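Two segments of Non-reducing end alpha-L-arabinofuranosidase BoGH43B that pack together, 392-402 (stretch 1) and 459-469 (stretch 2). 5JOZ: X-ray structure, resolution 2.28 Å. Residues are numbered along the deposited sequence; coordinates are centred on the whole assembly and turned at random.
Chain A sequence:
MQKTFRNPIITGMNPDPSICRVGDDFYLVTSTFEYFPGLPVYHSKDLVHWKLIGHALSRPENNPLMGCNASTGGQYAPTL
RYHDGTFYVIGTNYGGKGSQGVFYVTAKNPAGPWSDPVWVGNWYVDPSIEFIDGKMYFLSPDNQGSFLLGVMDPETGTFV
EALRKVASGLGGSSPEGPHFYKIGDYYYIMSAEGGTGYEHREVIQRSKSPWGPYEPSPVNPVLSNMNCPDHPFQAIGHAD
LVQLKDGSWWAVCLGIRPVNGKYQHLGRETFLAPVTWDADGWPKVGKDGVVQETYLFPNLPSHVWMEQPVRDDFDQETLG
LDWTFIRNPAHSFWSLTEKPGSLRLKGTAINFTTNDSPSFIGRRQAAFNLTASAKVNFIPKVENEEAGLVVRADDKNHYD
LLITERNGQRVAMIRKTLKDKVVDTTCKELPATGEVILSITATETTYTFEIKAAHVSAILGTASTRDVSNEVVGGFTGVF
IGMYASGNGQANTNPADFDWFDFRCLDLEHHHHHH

Stretch 1, residues 392-402: RADDKNHYDLL
Stretch 2, residues 459-469: ILGTASTRDVS

The strand through Y399 and L401 and the strand 459-464 run nearly antiparallel (165° between their N-to-C directions), but their axes come no closer than 9.4 Å, so side chains rather than backbone pairing join them. The CA register sets L401 near L460 (9.1 Å between CA atoms), Y399 near A463 (CA to CA, 7.9 Å) and A393 near V468 (CA to CA, 5.7 Å); together the stretches bury 361 Å². Y399 is the centrepiece. Its backbone is extended (phi/psi -108/127), CA-to-CB points toward stretch 2, and chi1 m (-55°) with chi2 -47° carries the ring across the gap. Its OH donates a hydrogen bond to S464 O (2.7 Å), which lies at the ring edge, while A463 CB sits over one face, 3.6 Å from the ring centroid and 15° off the normal. The small methyl of A463 suits this close CH-pi approach. V468, chi1 m (-70°), brings CG1 to 3.7 Å from Y399 CE2, and its CB lies 3.9 Å from A393 CB, where the chain of stretch 1 turns a corner. At the other end, L401 and L460, both chi1 t and chi2 p, meet through L401 CD1 and L460 CD2 at 3.9 Å; the CA-to-CB bond of L401 points sideways, but its end comes nearer.

After S464 the chain enters a short 3-10 segment, 466-467. The CA-to-CB bond of S464 points away from stretch 1, with chi1 p (69°); its OG accepts from D467 N (3.1 Å) and donates a weak bond to D467 OD2 (2.8 Å). D467, chi1 m (-77°), lays CB 3.3 Å from Y399 OH. In stretch 1, D394, chi1 p (60°), turns OD1 back to accept from K396 N (2.9 Å), bracing the turn, while A393 N donates to N397 O (2.9 Å). R392, extended through chi3, reaches D395 in a salt bridge (NH1 to OD1, 2.8 Å).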

# COMPACT_ATOMS: atom_id res chain seq x y z
N ARG A 392 -12.28 2.92 -6.21
CA ARG A 392 -12.21 3.71 -4.99
C ARG A 392 -10.90 4.45 -4.95
O ARG A 392 -9.86 3.84 -5.16
CB ARG A 392 -12.31 2.82 -3.76
CG ARG A 392 -11.85 3.46 -2.43
CD ARG A 392 -12.03 2.43 -1.33
NE ARG A 392 -11.59 2.90 -0.03
CZ ARG A 392 -12.29 3.69 0.78
NH1 ARG A 392 -13.52 4.11 0.46
NH2 ARG A 392 -11.76 4.05 1.95
N ALA A 393 -10.97 5.75 -4.66
CA ALA A 393 -9.82 6.53 -4.21
C ALA A 393 -9.90 6.71 -2.69
O ALA A 393 -8.95 6.41 -1.96
CB ALA A 393 -9.77 7.86 -4.93
N ASP A 394 -11.04 7.20 -2.22
CA ASP A 394 -11.31 7.30 -0.78
C ASP A 394 -12.84 7.31 -0.56
O ASP A 394 -13.59 7.04 -1.49
CB ASP A 394 -10.58 8.52 -0.16
CG ASP A 394 -10.99 9.86 -0.78
OD1 ASP A 394 -12.18 10.06 -1.04
OD2 ASP A 394 -10.11 10.73 -1.00
N ASP A 395 -13.28 7.62 0.66
CA ASP A 395 -14.72 7.61 0.99
C ASP A 395 -15.56 8.65 0.24
O ASP A 395 -16.76 8.48 0.11
CB ASP A 395 -14.93 7.80 2.51
CG ASP A 395 -14.40 6.62 3.34
OD1 ASP A 395 -14.13 5.55 2.75
OD2 ASP A 395 -14.26 6.77 4.58
N LYS A 396 -14.92 9.72 -0.22
CA LYS A 396 -15.59 10.82 -0.92
C LYS A 396 -15.36 10.80 -2.43
O LYS A 396 -15.94 11.62 -3.13
CB LYS A 396 -15.09 12.18 -0.35
CG LYS A 396 -15.40 12.38 1.13
CD LYS A 396 -14.75 13.62 1.71
CE LYS A 396 -15.09 13.74 3.20
NZ LYS A 396 -14.35 14.83 3.90
N ASN A 397 -14.51 9.90 -2.94
CA ASN A 397 -14.13 9.91 -4.35
C ASN A 397 -14.02 8.48 -4.89
O ASN A 397 -13.09 7.74 -4.56
CB ASN A 397 -12.82 10.67 -4.54
CG ASN A 397 -12.99 12.18 -4.33
OD1 ASN A 397 -13.33 12.93 -5.26
ND2 ASN A 397 -12.75 12.63 -3.11
N HIS A 398 -14.99 8.10 -5.70
CA HIS A 398 -15.11 6.73 -6.19
C HIS A 398 -16.13 6.63 -7.30
O HIS A 398 -17.15 7.33 -7.27
CB HIS A 398 -15.54 5.79 -5.05
CG HIS A 398 -16.81 6.20 -4.36
ND1 HIS A 398 -18.05 5.74 -4.74
CD2 HIS A 398 -17.02 7.04 -3.31
CE1 HIS A 398 -18.98 6.27 -3.96
NE2 HIS A 398 -18.38 7.06 -3.08
N TYR A 399 -15.87 5.74 -8.25
CA TYR A 399 -16.79 5.48 -9.37
C TYR A 399 -17.44 4.13 -9.16
O TYR A 399 -16.74 3.14 -8.99
CB TYR A 399 -16.04 5.46 -10.69
CG TYR A 399 -15.23 6.71 -10.99
CD1 TYR A 399 -15.77 7.99 -10.80
CD2 TYR A 399 -13.92 6.62 -11.48
CE1 TYR A 399 -15.04 9.13 -11.08
CE2 TYR A 399 -13.18 7.76 -11.77
CZ TYR A 399 -13.74 9.01 -11.58
OH TYR A 399 -13.01 10.14 -11.87
N ASP A 400 -18.77 4.08 -9.21
CA ASP A 400 -19.53 2.89 -8.85
C ASP A 400 -20.24 2.28 -10.05
O ASP A 400 -21.18 2.87 -10.58
CB ASP A 400 -20.59 3.26 -7.80
CG ASP A 400 -19.99 3.71 -6.48
OD1 ASP A 400 -18.77 3.54 -6.25
OD2 ASP A 400 -20.77 4.24 -5.65
N LEU A 401 -19.82 1.09 -10.46
CA LEU A 401 -20.49 0.36 -11.53
C LEU A 401 -21.39 -0.70 -10.89
O LEU A 401 -20.94 -1.82 -10.63
CB LEU A 401 -19.47 -0.24 -12.50
CG LEU A 401 -20.04 -1.14 -13.61
CD1 LEU A 401 -21.03 -0.37 -14.47
CD2 LEU A 401 -18.91 -1.72 -14.44
N LEU A 402 -22.65 -0.34 -10.66
CA LEU A 402 -23.56 -1.14 -9.83
C LEU A 402 -24.82 -1.60 -10.53
O LEU A 402 -25.31 -0.95 -11.45
CB LEU A 402 -23.97 -0.35 -8.59
CG LEU A 402 -22.83 0.28 -7.79
CD1 LEU A 402 -23.38 1.13 -6.65
CD2 LEU A 402 -21.87 -0.77 -7.25
N ILE A 459 -21.09 -0.21 -23.73
CA ILE A 459 -20.26 0.75 -22.99
C ILE A 459 -21.23 1.72 -22.32
O ILE A 459 -22.02 2.39 -22.98
CB ILE A 459 -19.28 1.52 -23.90
N LEU A 460 -21.17 1.80 -20.99
CA LEU A 460 -22.14 2.56 -20.20
C LEU A 460 -21.68 4.00 -19.91
O LEU A 460 -22.51 4.88 -19.68
CB LEU A 460 -22.40 1.79 -18.90
CG LEU A 460 -23.59 2.18 -18.04
CD1 LEU A 460 -24.89 2.20 -18.83
CD2 LEU A 460 -23.68 1.21 -16.87
N GLY A 461 -20.37 4.24 -19.94
CA GLY A 461 -19.80 5.55 -19.59
C GLY A 461 -18.30 5.50 -19.34
O GLY A 461 -17.70 4.42 -19.29
N THR A 462 -17.71 6.68 -19.19
CA THR A 462 -16.28 6.85 -18.94
C THR A 462 -16.07 7.81 -17.78
O THR A 462 -16.98 8.57 -17.43
CB THR A 462 -15.54 7.47 -20.14
OG1 THR A 462 -16.19 8.70 -20.52
CG2 THR A 462 -15.51 6.52 -21.32
N ALA A 463 -14.86 7.78 -17.22
CA ALA A 463 -14.46 8.74 -16.19
C ALA A 463 -12.95 8.95 -16.21
O ALA A 463 -12.20 8.09 -16.69
CB ALA A 463 -14.92 8.26 -14.82
N SER A 464 -12.51 10.09 -15.70
CA SER A 464 -11.08 10.44 -15.69
C SER A 464 -10.34 9.80 -14.51
O SER A 464 -10.84 9.75 -13.39
CB SER A 464 -10.89 11.96 -15.64
OG SER A 464 -11.30 12.49 -14.39
N THR A 465 -9.12 9.34 -14.78
CA THR A 465 -8.19 8.94 -13.72
C THR A 465 -7.72 10.16 -12.92
O THR A 465 -7.43 10.06 -11.72
CB THR A 465 -6.97 8.21 -14.30
OG1 THR A 465 -6.32 9.05 -15.26
CG2 THR A 465 -7.38 6.90 -14.96
N ARG A 466 -7.66 11.30 -13.60
CA ARG A 466 -7.31 12.59 -12.99
C ARG A 466 -8.19 12.97 -11.79
O ARG A 466 -7.68 13.46 -10.77
CB ARG A 466 -7.41 13.68 -14.06
CG ARG A 466 -6.89 15.05 -13.67
CD ARG A 466 -7.34 16.07 -14.71
NE ARG A 466 -8.80 16.17 -14.73
CZ ARG A 466 -9.51 16.94 -15.56
NH1 ARG A 466 -8.90 17.71 -16.46
NH2 ARG A 466 -10.83 16.93 -15.47
N ASP A 467 -9.50 12.77 -11.90
CA ASP A 467 -10.42 13.15 -10.82
C ASP A 467 -10.31 12.26 -9.57
O ASP A 467 -10.86 12.61 -8.51
CB ASP A 467 -11.88 13.20 -11.31
CG ASP A 467 -12.20 14.46 -12.11
OD1 ASP A 467 -11.68 15.55 -11.78
OD2 ASP A 467 -12.99 14.34 -13.06
N VAL A 468 -9.60 11.13 -9.68
CA VAL A 468 -9.32 10.28 -8.52
C VAL A 468 -7.84 10.32 -8.10
O VAL A 468 -7.40 9.48 -7.32
CB VAL A 468 -9.83 8.83 -8.72
CG1 VAL A 468 -11.36 8.81 -8.70
CG2 VAL A 468 -9.30 8.19 -10.00
N SER A 469 -7.11 11.32 -8.58
CA SER A 469 -5.67 11.36 -8.40
C SER A 469 -5.33 11.93 -7.03
O SER A 469 -6.13 12.64 -6.42
CB SER A 469 -5.02 12.21 -9.50
OG SER A 469 -5.25 13.59 -9.28